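Local coordinates for protein tyrocidine synthase 2 (Brevibacillus parabrevis, PDB 6TA8) that is a multidomain synthase whose modelled part is a condensation domain, a two-lobed fold of helices packed on beta sheets, at residues Gly70-Ala75 / Phe109-Tyr114; Val147-Phe150 / Gly155-Leu158; Arg219-Trp224 / Glu361-Leu366; Gln77-His82 / Arg173-Asp178; Ala212-Leu217 / Asp309-Met314. All blocks are in the same frame, centred on the assembly; numbering follows the deposited sequence.

Interaction 1 (Gly70-Ala75 / Phe109-Tyr114); sequences GLVRQA and FRFYSY
Arg73 and Phe111 carry this helix-on-sheet contact in the N-terminal lobe of the condensation domain, where helix 69-82 lies against strand 110-115 at the edge of a mixed sheet. The aliphatic part of the arginine passes over one face of the phenyl ring in a CH-pi contact, with CG of Arg73 4.1 Å from the Phe111 ring centroid and displaced toward the rim. A bend at chi3 (69°) brings the guanidinium obliquely to the root of the side chain, so NH1 of Arg73 lies 3.4 Å from CB of Phe111. The two planes stand 73° apart, which rules out a parallel stack. Phe111 reaches the helix because its CG is anti to the backbone N (chi1 -167°). Val72 meets the same ring at its edge, close to the ring plane and roughly at right angles, with CG1 of Val72 4.0 Å from CE1 of Phe111. Val72 also touches Val147 on the neighbouring strand, so this patch extends from the edge strand into the sheet. Phe109, just ahead of the strand, packs against the backbone of the helix: its CZ is 4.0 Å from CB of Arg73 and 3.6 Å from the carbonyl O of Arg73.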
# COMPACT_ATOMS: atom_id res chain seq x y z
N GLY A 70 21.23 21.31 -3.57
CA GLY A 70 22.44 20.59 -3.95
C GLY A 70 22.66 19.33 -3.13
O GLY A 70 23.25 18.37 -3.61
N LEU A 71 22.17 19.33 -1.89
CA LEU A 71 22.23 18.15 -1.03
C LEU A 71 21.08 17.19 -1.27
O LEU A 71 21.26 15.97 -1.18
CB LEU A 71 22.23 18.58 0.44
CG LEU A 71 23.59 18.86 1.08
CD1 LEU A 71 24.23 20.11 0.50
CD2 LEU A 71 23.41 19.01 2.57
N VAL A 72 19.88 17.72 -1.57
CA VAL A 72 18.75 16.86 -1.91
C VAL A 72 19.04 16.10 -3.19
O VAL A 72 18.74 14.90 -3.30
CB VAL A 72 17.46 17.70 -2.02
CG1 VAL A 72 16.30 16.85 -2.51
CG2 VAL A 72 17.13 18.34 -0.68
N ARG A 73 19.62 16.77 -4.19
CA ARG A 73 19.98 16.10 -5.43
C ARG A 73 21.06 15.05 -5.19
O ARG A 73 20.98 13.94 -5.72
CB ARG A 73 20.43 17.11 -6.47
CG ARG A 73 19.34 18.07 -6.92
CD ARG A 73 19.89 19.15 -7.84
NE ARG A 73 20.28 18.59 -9.14
CZ ARG A 73 19.50 18.58 -10.21
NH1 ARG A 73 18.28 19.10 -10.15
NH2 ARG A 73 19.94 18.06 -11.35
N GLN A 74 22.09 15.40 -4.40
CA GLN A 74 23.15 14.45 -4.12
C GLN A 74 22.64 13.24 -3.35
O GLN A 74 23.14 12.12 -3.53
CB GLN A 74 24.27 15.13 -3.33
CG GLN A 74 25.59 14.37 -3.32
CD GLN A 74 26.70 15.13 -2.63
OE1 GLN A 74 26.45 15.97 -1.77
NE2 GLN A 74 27.94 14.83 -3.00
N ALA A 75 21.63 13.43 -2.50
CA ALA A 75 21.05 12.31 -1.77
C ALA A 75 20.26 11.40 -2.71
O ALA A 75 20.41 10.18 -2.67
CB ALA A 75 20.16 12.82 -0.64
N PHE A 109 16.26 10.89 -11.61
CA PHE A 109 15.05 11.46 -11.04
C PHE A 109 14.81 12.83 -11.66
O PHE A 109 15.73 13.46 -12.18
CB PHE A 109 15.13 11.57 -9.51
CG PHE A 109 16.24 12.46 -9.02
CD1 PHE A 109 17.55 12.02 -8.99
CD2 PHE A 109 15.96 13.75 -8.59
CE1 PHE A 109 18.56 12.83 -8.54
CE2 PHE A 109 16.98 14.57 -8.14
CZ PHE A 109 18.28 14.12 -8.11
N ARG A 110 13.55 13.27 -11.60
CA ARG A 110 13.15 14.57 -12.10
C ARG A 110 12.98 15.53 -10.92
O ARG A 110 12.26 15.23 -9.97
CB ARG A 110 11.84 14.47 -12.89
CG ARG A 110 11.53 15.71 -13.72
CD ARG A 110 10.38 15.44 -14.68
NE ARG A 110 10.09 16.60 -15.52
CZ ARG A 110 10.59 16.79 -16.74
NH1 ARG A 110 11.41 15.89 -17.27
NH2 ARG A 110 10.28 17.88 -17.43
N PHE A 111 13.65 16.68 -11.00
CA PHE A 111 13.70 17.63 -9.90
C PHE A 111 12.90 18.89 -10.24
O PHE A 111 12.89 19.33 -11.39
CB PHE A 111 15.15 18.02 -9.58
CG PHE A 111 15.31 18.75 -8.28
CD1 PHE A 111 15.32 18.07 -7.08
CD2 PHE A 111 15.45 20.13 -8.27
CE1 PHE A 111 15.47 18.75 -5.88
CE2 PHE A 111 15.60 20.81 -7.08
CZ PHE A 111 15.60 20.12 -5.88
N TYR A 112 12.24 19.44 -9.23
CA TYR A 112 11.47 20.67 -9.35
C TYR A 112 11.87 21.61 -8.22
O TYR A 112 11.93 21.19 -7.06
CB TYR A 112 9.96 20.40 -9.31
CG TYR A 112 9.43 19.58 -10.46
CD1 TYR A 112 9.61 18.20 -10.49
CD2 TYR A 112 8.74 20.17 -11.51
CE1 TYR A 112 9.12 17.44 -11.53
CE2 TYR A 112 8.25 19.42 -12.56
CZ TYR A 112 8.44 18.05 -12.57
OH TYR A 112 7.95 17.30 -13.61
N SER A 113 12.12 22.87 -8.55
CA SER A 113 12.55 23.87 -7.57
C SER A 113 11.67 25.10 -7.70
O SER A 113 11.61 25.71 -8.77
CB SER A 113 14.02 24.24 -7.77
OG SER A 113 14.46 25.14 -6.76
N TYR A 114 11.00 25.47 -6.61
CA TYR A 114 10.11 26.62 -6.59
C TYR A 114 10.48 27.52 -5.42
O TYR A 114 10.71 27.04 -4.31
CB TYR A 114 8.64 26.18 -6.47
CG TYR A 114 8.17 25.33 -7.63
CD1 TYR A 114 7.70 25.92 -8.79
CD2 TYR A 114 8.20 23.95 -7.55
CE1 TYR A 114 7.26 25.14 -9.85
CE2 TYR A 114 7.77 23.17 -8.60
CZ TYR A 114 7.30 23.77 -9.75
OH TYR A 114 6.87 22.99 -10.80

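Interaction 2 (Val147-Phe150 / Gly155-Leu158); sequences VALF and GDHL
Phe150 and His157 form a hydrogen-bonded pair of an antiparallel beta hairpin, strands 145-152 and 155-163, inside the mixed sheet of the N-terminal lobe. Phe150 N donates to His157 O at 2.6 Å with an almost straight N-H...O angle of 179°. In return His157 N donates to Phe150 O at 2.7 Å. The neighbouring residues Leu149 and Leu158 are a non-hydrogen-bonded pair, and there the strands meet through CA-H...O contacts such as Leu158 CA to Ala148 O at 3.3 Å. Side chains alternate between the two faces. Leu149 and Leu158 share one, where CD1 of Leu158 lies 3.7 Å from CG1 of Val147 and 4.0 Å from CB of Leu149, while CD1 of Leu149 reaches CB of Asp156 at 3.8 Å. Helix 69-82 covers this side through Val72. Phe150 and His157 occupy the other face, where the Phe150 ring meets Tyr114 nearly parallel and packs on helix 122-134. Asp156 OD2 accepts from Phe67 N, and His157 ND1 is hydrogen-bonded to Ser403 OG. The hairpin therefore combines short, nearly straight reciprocal backbone bonds with leucine and valine packing, while Asp156 OD2 and His157 ND1 find their partners beyond the two strands.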
# COMPACT_ATOMS: atom_id res chain seq x y z
N VAL A 147 10.93 14.65 -7.62
CA VAL A 147 11.25 15.35 -6.38
C VAL A 147 10.98 16.84 -6.59
O VAL A 147 11.48 17.43 -7.56
CB VAL A 147 12.70 15.11 -5.95
CG1 VAL A 147 12.96 15.71 -4.58
CG2 VAL A 147 13.01 13.62 -5.95
N ALA A 148 10.21 17.44 -5.69
CA ALA A 148 9.84 18.84 -5.79
C ALA A 148 10.14 19.54 -4.48
O ALA A 148 9.73 19.06 -3.41
CB ALA A 148 8.36 19.00 -6.16
N LEU A 149 10.84 20.66 -4.55
CA LEU A 149 11.20 21.46 -3.39
C LEU A 149 10.44 22.78 -3.44
O LEU A 149 10.59 23.55 -4.40
CB LEU A 149 12.71 21.70 -3.33
CG LEU A 149 13.21 22.63 -2.23
CD1 LEU A 149 12.83 22.09 -0.85
CD2 LEU A 149 14.71 22.82 -2.34
N PHE A 150 9.63 23.04 -2.42
CA PHE A 150 8.84 24.26 -2.32
C PHE A 150 9.38 25.08 -1.15
O PHE A 150 9.17 24.73 0.01
CB PHE A 150 7.36 23.95 -2.13
CG PHE A 150 6.78 23.07 -3.20
CD1 PHE A 150 6.28 23.62 -4.37
CD2 PHE A 150 6.73 21.70 -3.03
CE1 PHE A 150 5.75 22.81 -5.36
CE2 PHE A 150 6.19 20.88 -4.01
CZ PHE A 150 5.71 21.44 -5.17
N GLY A 155 9.78 27.81 6.04
CA GLY A 155 10.51 26.57 5.84
C GLY A 155 10.46 26.12 4.40
O GLY A 155 10.04 26.86 3.50
N ASP A 156 10.90 24.88 4.18
CA ASP A 156 10.94 24.28 2.86
C ASP A 156 10.13 22.99 2.86
O ASP A 156 10.28 22.16 3.77
CB ASP A 156 12.38 23.99 2.42
CG ASP A 156 13.15 25.26 2.10
OD1 ASP A 156 12.56 26.35 2.16
OD2 ASP A 156 14.36 25.15 1.79
N HIS A 157 9.28 22.82 1.85
CA HIS A 157 8.49 21.61 1.68
C HIS A 157 9.10 20.78 0.55
O HIS A 157 9.43 21.32 -0.51
CB HIS A 157 7.03 21.94 1.36
CG HIS A 157 6.36 22.75 2.42
ND1 HIS A 157 5.75 22.18 3.52
CD2 HIS A 157 6.20 24.09 2.56
CE1 HIS A 157 5.24 23.14 4.28
NE2 HIS A 157 5.50 24.30 3.72
N LEU A 158 9.23 19.47 0.78
CA LEU A 158 9.84 18.56 -0.18
C LEU A 158 8.83 17.48 -0.54
O LEU A 158 8.45 16.67 0.32
CB LEU A 158 11.12 17.95 0.37
CG LEU A 158 11.96 17.15 -0.63
CD1 LEU A 158 12.51 18.06 -1.72
CD2 LEU A 158 13.09 16.41 0.08

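Interaction 3 (Arg219-Trp224 / Glu361-Leu366); sequences REVAYW and EILRTL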
# COMPACT_ATOMS: atom_id res chain seq x y z
N ARG A 219 0.66 -27.33 -2.48
CA ARG A 219 -0.00 -27.83 -1.28
C ARG A 219 -1.05 -26.87 -0.73
O ARG A 219 -1.76 -27.23 0.21
CB ARG A 219 1.04 -28.13 -0.20
CG ARG A 219 2.10 -29.14 -0.63
CD ARG A 219 2.96 -29.59 0.54
NE ARG A 219 4.31 -29.03 0.48
CZ ARG A 219 4.86 -28.30 1.44
NH1 ARG A 219 4.18 -28.05 2.55
NH2 ARG A 219 6.09 -27.84 1.30
N GLU A 220 -1.15 -25.67 -1.30
CA GLU A 220 -2.14 -24.68 -0.88
C GLU A 220 -3.45 -24.77 -1.65
O GLU A 220 -4.44 -24.18 -1.21
CB GLU A 220 -1.58 -23.26 -1.04
CG GLU A 220 -0.46 -22.89 -0.08
CD GLU A 220 -0.03 -21.45 -0.24
OE1 GLU A 220 1.19 -21.19 -0.34
OE2 GLU A 220 -0.92 -20.57 -0.29
N VAL A 221 -3.47 -25.49 -2.78
CA VAL A 221 -4.63 -25.46 -3.66
C VAL A 221 -5.87 -25.98 -2.94
O VAL A 221 -6.98 -25.46 -3.13
CB VAL A 221 -4.35 -26.27 -4.94
CG1 VAL A 221 -5.53 -26.19 -5.89
CG2 VAL A 221 -3.08 -25.76 -5.61
N ALA A 222 -5.71 -27.00 -2.09
CA ALA A 222 -6.85 -27.55 -1.37
C ALA A 222 -7.48 -26.52 -0.44
O ALA A 222 -8.70 -26.53 -0.26
CB ALA A 222 -6.43 -28.79 -0.59
N TYR A 223 -6.67 -25.64 0.14
CA TYR A 223 -7.22 -24.62 1.04
C TYR A 223 -7.99 -23.56 0.26
O TYR A 223 -9.13 -23.24 0.59
CB TYR A 223 -6.10 -23.98 1.85
CG TYR A 223 -6.54 -22.72 2.57
CD1 TYR A 223 -7.30 -22.80 3.73
CD2 TYR A 223 -6.21 -21.47 2.08
CE1 TYR A 223 -7.71 -21.66 4.39
CE2 TYR A 223 -6.61 -20.32 2.74
CZ TYR A 223 -7.36 -20.42 3.89
OH TYR A 223 -7.77 -19.28 4.54
N TRP A 224 -7.37 -23.00 -0.78
CA TRP A 224 -8.03 -21.96 -1.56
C TRP A 224 -9.24 -22.49 -2.30
O TRP A 224 -10.22 -21.76 -2.50
CB TRP A 224 -7.04 -21.32 -2.54
CG TRP A 224 -5.85 -20.69 -1.89
CD1 TRP A 224 -4.56 -21.10 -1.97
CD2 TRP A 224 -5.85 -19.51 -1.06
NE1 TRP A 224 -3.75 -20.26 -1.24
CE2 TRP A 224 -4.52 -19.28 -0.68
CE3 TRP A 224 -6.85 -18.64 -0.61
CZ2 TRP A 224 -4.15 -18.21 0.14
CZ3 TRP A 224 -6.48 -17.58 0.20
CH2 TRP A 224 -5.14 -17.38 0.56
N GLU A 361 -2.55 -15.09 -5.53
CA GLU A 361 -2.44 -14.51 -6.86
C GLU A 361 -1.23 -15.03 -7.63
O GLU A 361 -1.18 -14.88 -8.85
CB GLU A 361 -2.37 -12.98 -6.77
CG GLU A 361 -3.73 -12.33 -6.54
CD GLU A 361 -4.37 -11.84 -7.82
OE1 GLU A 361 -3.63 -11.43 -8.74
OE2 GLU A 361 -5.61 -11.88 -7.91
N ILE A 362 -0.27 -15.65 -6.94
CA ILE A 362 0.79 -16.36 -7.66
C ILE A 362 0.21 -17.54 -8.42
O ILE A 362 0.68 -17.89 -9.51
CB ILE A 362 1.90 -16.81 -6.68
CG1 ILE A 362 2.48 -15.60 -5.94
CG2 ILE A 362 3.01 -17.54 -7.41
CD1 ILE A 362 3.61 -15.96 -5.00
N LEU A 363 -0.83 -18.17 -7.86
CA LEU A 363 -1.43 -19.34 -8.50
C LEU A 363 -2.26 -18.98 -9.72
O LEU A 363 -2.48 -19.84 -10.58
CB LEU A 363 -2.30 -20.09 -7.49
CG LEU A 363 -1.58 -20.97 -6.47
CD1 LEU A 363 -2.51 -21.36 -5.33
CD2 LEU A 363 -1.00 -22.21 -7.13
N ARG A 364 -2.73 -17.74 -9.83
CA ARG A 364 -3.56 -17.33 -10.96
C ARG A 364 -2.81 -16.49 -11.99
O ARG A 364 -3.37 -16.20 -13.05
CB ARG A 364 -4.79 -16.55 -10.48
CG ARG A 364 -4.47 -15.28 -9.72
CD ARG A 364 -5.72 -14.43 -9.51
NE ARG A 364 -6.27 -13.93 -10.77
CZ ARG A 364 -5.93 -12.77 -11.32
NH1 ARG A 364 -5.04 -11.99 -10.74
NH2 ARG A 364 -6.49 -12.40 -12.47
N THR A 365 -1.58 -16.09 -11.71
CA THR A 365 -0.82 -15.23 -12.61
C THR A 365 0.51 -15.81 -13.05
O THR A 365 1.00 -15.45 -14.13
CB THR A 365 -0.57 -13.86 -11.97
OG1 THR A 365 -0.09 -14.03 -10.64
CG2 THR A 365 -1.85 -13.04 -11.95
N LEU A 366 1.12 -16.70 -12.26
CA LEU A 366 2.46 -17.20 -12.56
C LEU A 366 2.55 -18.71 -12.68
O LEU A 366 3.46 -19.20 -13.35
CB LEU A 366 3.45 -16.74 -11.48
CG LEU A 366 3.57 -15.24 -11.23
CD1 LEU A 366 4.63 -14.97 -10.17
CD2 LEU A 366 3.89 -14.49 -12.51
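Leu363 joins two short helices of the condensation domain: it projects from the weakly bonded helix 359-365 onto the start of helix 221-229, a small, buried and wholly apolar helix-helix contact. One of its methyls, CD1, rests 3.9 Å from CD1 of Trp224, beside the five-membered part of the indole and approaching it obliquely. The other methyl, CD2, turns toward Val221 and stops 4.4 Å from its CG2, a looser touch. The leucine thus straddles two residues of the opposite helix, and Leu217, in the loop ahead of that helix, packs against Leu363 as well. With CG anti to the carbonyl carbon (chi1 -60°), Trp224 turns its NE1 back to Glu220 of the preceding turn and donates to OE2 of Glu220 at 3.0 Å, with an N-H...O angle of 161°. The carboxylate oxygen lies near the indole plane and is met on its anti side. This bond would hold the rotation of the indole that sets CD1 of Trp224 against the leucine. Tyr360 adds an edge-to-face ring contact from just before segment 361-366. Tyr223 supports the indole from one face, its CD2 placed 3.7 Å above the plane of the Trp224 ring.

Interaction 4 (Gln77-His82 / Arg173-Asp178); sequences QQIVEH and RILFED
Ile79, Asp178 and Leu175 bury the most surface where helix 69-82 meets helix 169-187 in the N-terminal lobe of the condensation domain. Ile79 is the centre of this buried helix-helix contact, pointing at the other helix and dividing its two branches between two residues. Its CG2 methyl, anti to the backbone N, lies 3.8 Å from CD2 of Leu175, and the two side chains meet at a slant. The longer branch runs on extended (chi2 178°) and brings CD1 of Ile79 only loosely to the backbone of Asp178, 4.5 Å from C of Asp178. Leu175 leaves its helix at an angle to the contact, and it is the end of the side chain that swings in to meet the isoleucine. Within 77-82 and 173-178 the closest CA atoms are those of Ile79 and Asp178, 7.3 Å apart. Asp178 faces the isoleucine, but no side-chain atom of it makes a close contact; its carboxylate serves other partners: OD1 forms a salt bridge with Arg318 NH2, and OD2 is hydrogen-bonded to NE2 of His83. The arginine's positive charge would be expected to stabilise this buried acid in its ionised form. Placed thus, the contact ties the C-terminal end of helix 69-82 to the middle of helix 169-187, while nearer its start helix 69-82 packs on strands 110-115 and 145-152.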
# COMPACT_ATOMS: atom_id res chain seq x y z
N GLN A 77 20.52 11.22 -6.00
CA GLN A 77 21.42 10.60 -6.96
C GLN A 77 22.01 9.31 -6.42
O GLN A 77 22.28 8.37 -7.19
CB GLN A 77 22.54 11.57 -7.34
CG GLN A 77 22.13 12.65 -8.34
CD GLN A 77 22.07 12.13 -9.76
OE1 GLN A 77 22.83 11.24 -10.15
NE2 GLN A 77 21.15 12.69 -10.55
N GLN A 78 22.22 9.23 -5.11
CA GLN A 78 22.72 8.00 -4.50
C GLN A 78 21.60 7.02 -4.19
O GLN A 78 21.81 5.80 -4.27
CB GLN A 78 23.49 8.34 -3.22
CG GLN A 78 24.17 7.14 -2.57
CD GLN A 78 25.31 6.59 -3.40
OE1 GLN A 78 25.90 7.30 -4.23
NE2 GLN A 78 25.64 5.32 -3.20
N ILE A 79 20.41 7.52 -3.85
CA ILE A 79 19.28 6.64 -3.54
C ILE A 79 18.87 5.85 -4.78
O ILE A 79 18.73 4.62 -4.73
CB ILE A 79 18.11 7.45 -2.97
CG1 ILE A 79 18.41 7.91 -1.55
CG2 ILE A 79 16.83 6.63 -3.01
CD1 ILE A 79 17.32 8.76 -0.94
N VAL A 80 18.68 6.54 -5.90
CA VAL A 80 18.23 5.87 -7.12
C VAL A 80 19.31 4.94 -7.66
O VAL A 80 19.01 3.93 -8.30
CB VAL A 80 17.79 6.91 -8.16
CG1 VAL A 80 17.19 6.24 -9.38
CG2 VAL A 80 16.79 7.88 -7.55
N GLU A 81 20.58 5.26 -7.42
CA GLU A 81 21.65 4.34 -7.80
C GLU A 81 21.68 3.12 -6.88
O GLU A 81 21.93 2.00 -7.34
CB GLU A 81 23.00 5.07 -7.77
CG GLU A 81 24.17 4.20 -7.34
CD GLU A 81 25.51 4.78 -7.75
OE1 GLU A 81 26.47 4.00 -7.96
OE2 GLU A 81 25.62 6.02 -7.86
N HIS A 82 21.41 3.32 -5.59
CA HIS A 82 21.45 2.21 -4.64
C HIS A 82 20.27 1.26 -4.86
O HIS A 82 20.45 0.05 -5.03
CB HIS A 82 21.46 2.75 -3.21
CG HIS A 82 21.86 1.73 -2.19
ND1 HIS A 82 20.97 0.84 -1.64
CD2 HIS A 82 23.06 1.47 -1.62
CE1 HIS A 82 21.60 0.07 -0.77
NE2 HIS A 82 22.87 0.43 -0.74
N ARG A 173 9.36 3.26 4.08
CA ARG A 173 10.12 3.31 5.32
C ARG A 173 11.62 3.20 5.06
O ARG A 173 12.43 3.85 5.73
CB ARG A 173 9.66 2.21 6.27
CG ARG A 173 8.16 2.02 6.32
CD ARG A 173 7.79 0.71 6.99
NE ARG A 173 7.11 0.91 8.26
CZ ARG A 173 5.80 0.77 8.44
NH1 ARG A 173 5.26 0.97 9.63
NH2 ARG A 173 5.03 0.42 7.42
N ILE A 174 12.01 2.39 4.07
CA ILE A 174 13.41 2.33 3.68
C ILE A 174 13.85 3.65 3.07
O ILE A 174 15.00 4.07 3.24
CB ILE A 174 13.64 1.16 2.70
CG1 ILE A 174 13.09 -0.14 3.29
CG2 ILE A 174 15.12 1.01 2.38
CD1 ILE A 174 13.14 -1.31 2.32
N LEU A 175 12.95 4.34 2.36
CA LEU A 175 13.28 5.64 1.79
C LEU A 175 13.51 6.68 2.88
O LEU A 175 14.47 7.44 2.83
CB LEU A 175 12.17 6.09 0.84
CG LEU A 175 12.27 5.60 -0.60
CD1 LEU A 175 11.23 6.30 -1.46
CD2 LEU A 175 13.67 5.83 -1.15
N PHE A 176 12.62 6.71 3.88
CA PHE A 176 12.77 7.67 4.97
C PHE A 176 14.07 7.44 5.73
O PHE A 176 14.71 8.40 6.19
CB PHE A 176 11.58 7.58 5.93
CG PHE A 176 10.25 7.79 5.27
CD1 PHE A 176 10.12 8.63 4.18
CD2 PHE A 176 9.11 7.16 5.75
CE1 PHE A 176 8.90 8.83 3.57
CE2 PHE A 176 7.88 7.35 5.15
CZ PHE A 176 7.77 8.19 4.06
N GLU A 177 14.48 6.18 5.87
CA GLU A 177 15.74 5.89 6.56
C GLU A 177 16.93 6.31 5.72
O GLU A 177 17.83 7.01 6.20
CB GLU A 177 15.81 4.39 6.89
CG GLU A 177 15.08 3.98 8.16
CD GLU A 177 14.96 2.47 8.30
OE1 GLU A 177 13.94 1.91 7.85
OE2 GLU A 177 15.89 1.85 8.86
N ASP A 178 16.96 5.90 4.45
CA ASP A 178 18.14 6.14 3.62
C ASP A 178 18.29 7.61 3.26
O ASP A 178 19.41 8.13 3.21
CB ASP A 178 18.07 5.28 2.36
CG ASP A 178 18.33 3.81 2.64
OD1 ASP A 178 18.47 3.44 3.82
OD2 ASP A 178 18.41 3.02 1.67

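Interaction 5 (Ala212-Leu217 / Asp309-Met314); sequences ADSDEL and DIQNEM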
# COMPACT_ATOMS: atom_id res chain seq x y z
N ALA A 212 6.69 -20.24 -7.95
CA ALA A 212 5.37 -20.40 -8.53
C ALA A 212 5.15 -21.82 -9.04
O ALA A 212 4.07 -22.39 -8.89
CB ALA A 212 5.16 -19.39 -9.66
N ASP A 213 6.18 -22.41 -9.65
CA ASP A 213 6.11 -23.77 -10.17
C ASP A 213 6.64 -24.80 -9.19
O ASP A 213 6.75 -25.98 -9.54
CB ASP A 213 6.88 -23.86 -11.49
CG ASP A 213 6.18 -23.12 -12.62
OD1 ASP A 213 4.94 -23.21 -12.71
OD2 ASP A 213 6.88 -22.45 -13.42
N SER A 214 6.96 -24.39 -7.96
CA SER A 214 7.37 -25.34 -6.95
C SER A 214 6.17 -26.15 -6.47
O SER A 214 5.02 -25.89 -6.83
CB SER A 214 8.03 -24.62 -5.77
OG SER A 214 7.08 -23.86 -5.04
N ASP A 215 6.45 -27.16 -5.64
CA ASP A 215 5.41 -28.03 -5.12
C ASP A 215 4.96 -27.66 -3.71
O ASP A 215 3.93 -28.17 -3.25
CB ASP A 215 5.89 -29.49 -5.15
CG ASP A 215 6.40 -29.90 -6.51
OD1 ASP A 215 7.11 -30.93 -6.60
OD2 ASP A 215 6.11 -29.19 -7.50
N GLU A 216 5.70 -26.80 -3.02
CA GLU A 216 5.21 -26.27 -1.75
C GLU A 216 3.97 -25.42 -1.96
O GLU A 216 3.02 -25.46 -1.17
CB GLU A 216 6.31 -25.45 -1.06
CG GLU A 216 5.83 -24.67 0.15
CD GLU A 216 6.87 -23.69 0.67
OE1 GLU A 216 7.98 -23.65 0.10
OE2 GLU A 216 6.58 -22.97 1.64
N LEU A 217 3.95 -24.64 -3.05
CA LEU A 217 2.77 -23.83 -3.37
C LEU A 217 1.59 -24.70 -3.79
O LEU A 217 0.44 -24.35 -3.52
CB LEU A 217 3.12 -22.83 -4.47
CG LEU A 217 2.00 -21.91 -4.96
CD1 LEU A 217 1.41 -21.11 -3.81
CD2 LEU A 217 2.51 -20.98 -6.05
N ASP A 309 8.66 -15.91 2.67
CA ASP A 309 9.67 -16.89 2.27
C ASP A 309 9.20 -17.62 1.02
O ASP A 309 8.26 -18.42 1.07
CB ASP A 309 9.94 -17.87 3.41
CG ASP A 309 10.99 -18.91 3.05
OD1 ASP A 309 11.77 -18.68 2.11
OD2 ASP A 309 11.04 -19.95 3.73
N ILE A 310 9.83 -17.33 -0.12
CA ILE A 310 9.55 -18.03 -1.36
C ILE A 310 10.71 -18.98 -1.65
O ILE A 310 11.08 -19.19 -2.81
CB ILE A 310 9.32 -17.05 -2.53
CG1 ILE A 310 10.52 -16.11 -2.68
CG2 ILE A 310 8.05 -16.25 -2.31
CD1 ILE A 310 10.44 -15.20 -3.89
N GLN A 311 11.29 -19.54 -0.59
CA GLN A 311 12.45 -20.42 -0.66
C GLN A 311 13.67 -19.68 -1.20
O GLN A 311 13.61 -18.47 -1.44
CB GLN A 311 12.14 -21.66 -1.50
CG GLN A 311 10.98 -22.50 -0.97
CD GLN A 311 10.55 -23.58 -1.94
OE1 GLN A 311 11.08 -23.69 -3.04
NE2 GLN A 311 9.59 -24.39 -1.52
N ASN A 312 14.78 -20.40 -1.38
CA ASN A 312 16.06 -19.88 -1.85
C ASN A 312 16.70 -18.89 -0.87
O ASN A 312 17.65 -18.20 -1.25
CB ASN A 312 15.94 -19.22 -3.23
CG ASN A 312 17.25 -19.20 -3.98
OD1 ASN A 312 17.53 -20.06 -4.81
ND2 ASN A 312 18.08 -18.20 -3.69
N GLU A 313 16.20 -18.82 0.36
CA GLU A 313 16.78 -17.96 1.41
C GLU A 313 16.85 -16.50 0.97
O GLU A 313 17.82 -15.80 1.25
CB GLU A 313 18.16 -18.47 1.83
CG GLU A 313 18.19 -19.94 2.22
CD GLU A 313 19.03 -20.77 1.27
OE1 GLU A 313 19.97 -20.22 0.67
OE2 GLU A 313 18.75 -21.98 1.12
N MET A 314 15.82 -16.04 0.27
CA MET A 314 15.79 -14.67 -0.22
C MET A 314 15.70 -13.69 0.95
O MET A 314 15.14 -13.99 2.01
CB MET A 314 14.62 -14.46 -1.17
CG MET A 314 14.61 -15.41 -2.36
SD MET A 314 16.02 -15.19 -3.45
CE MET A 314 15.64 -13.59 -4.18
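Glu216 and Gln311 meet beside Lys355, whose NZ is gripped from both loops, by a salt bridge to Glu216 OE2 and a hydrogen bond to the carbonyl O of Asp309. This is a loop-to-loop contact at the surface of the condensation domain, between the connection from helix 201-212 to helix 221-229 and the connection from strand 297-304 to strand 325-332. The one ammonium group thus bridges both loops and would balance the charge of Glu216. The other carboxylate oxygen, Glu216 OE1, is placed to accept from NE2 of Gln311, but their modelled separation of 2.4 Å is very short, so its exact length is doubtful. Both side chains are extended beyond CG and run alongside each other, head to tail, with the carboxylate and amide planes 24° apart. That overlap also places NE2 of Gln311 3.5 Å from CB of Glu216. With CG of Glu216 anti to its own N (chi1 170°), the acid extends toward the 309-314 loop. The partner loop is braced by an Asx turn, in which Asp309 OD1 accepts from Gln311 N at 2.9 Å and is met from above the carboxylate plane. Ser214, whose OG is hydrogen-bonded to Tyr211 O, completes the contact more loosely, its CB 4.2 Å from OE1 of Gln311.

How the interactions relate
From the N terminus, helix 69-82 opens both interaction 1 and interaction 4. Interaction 1 closes first, on strand 110-115; interaction 4 closes later, on helix 169-187, so the two cross. Interaction 2, the hairpin, lies nested within the loop of interaction 4, and its first strand pairs with strand 110-115. Interaction 1 ties helix to sheet, interaction 2 strand to strand and interaction 4 helix to helix, all in the N-terminal lobe. Farther on, interaction 5 (212-217 to 309-314) joins two loops and crosses interaction 3 (219-224 to 361-366), which joins two helices; Ala212 and Leu217 pack on Ile362. Interaction 3 lies across the chain's centre from interaction 2, their centres about 45 Å apart.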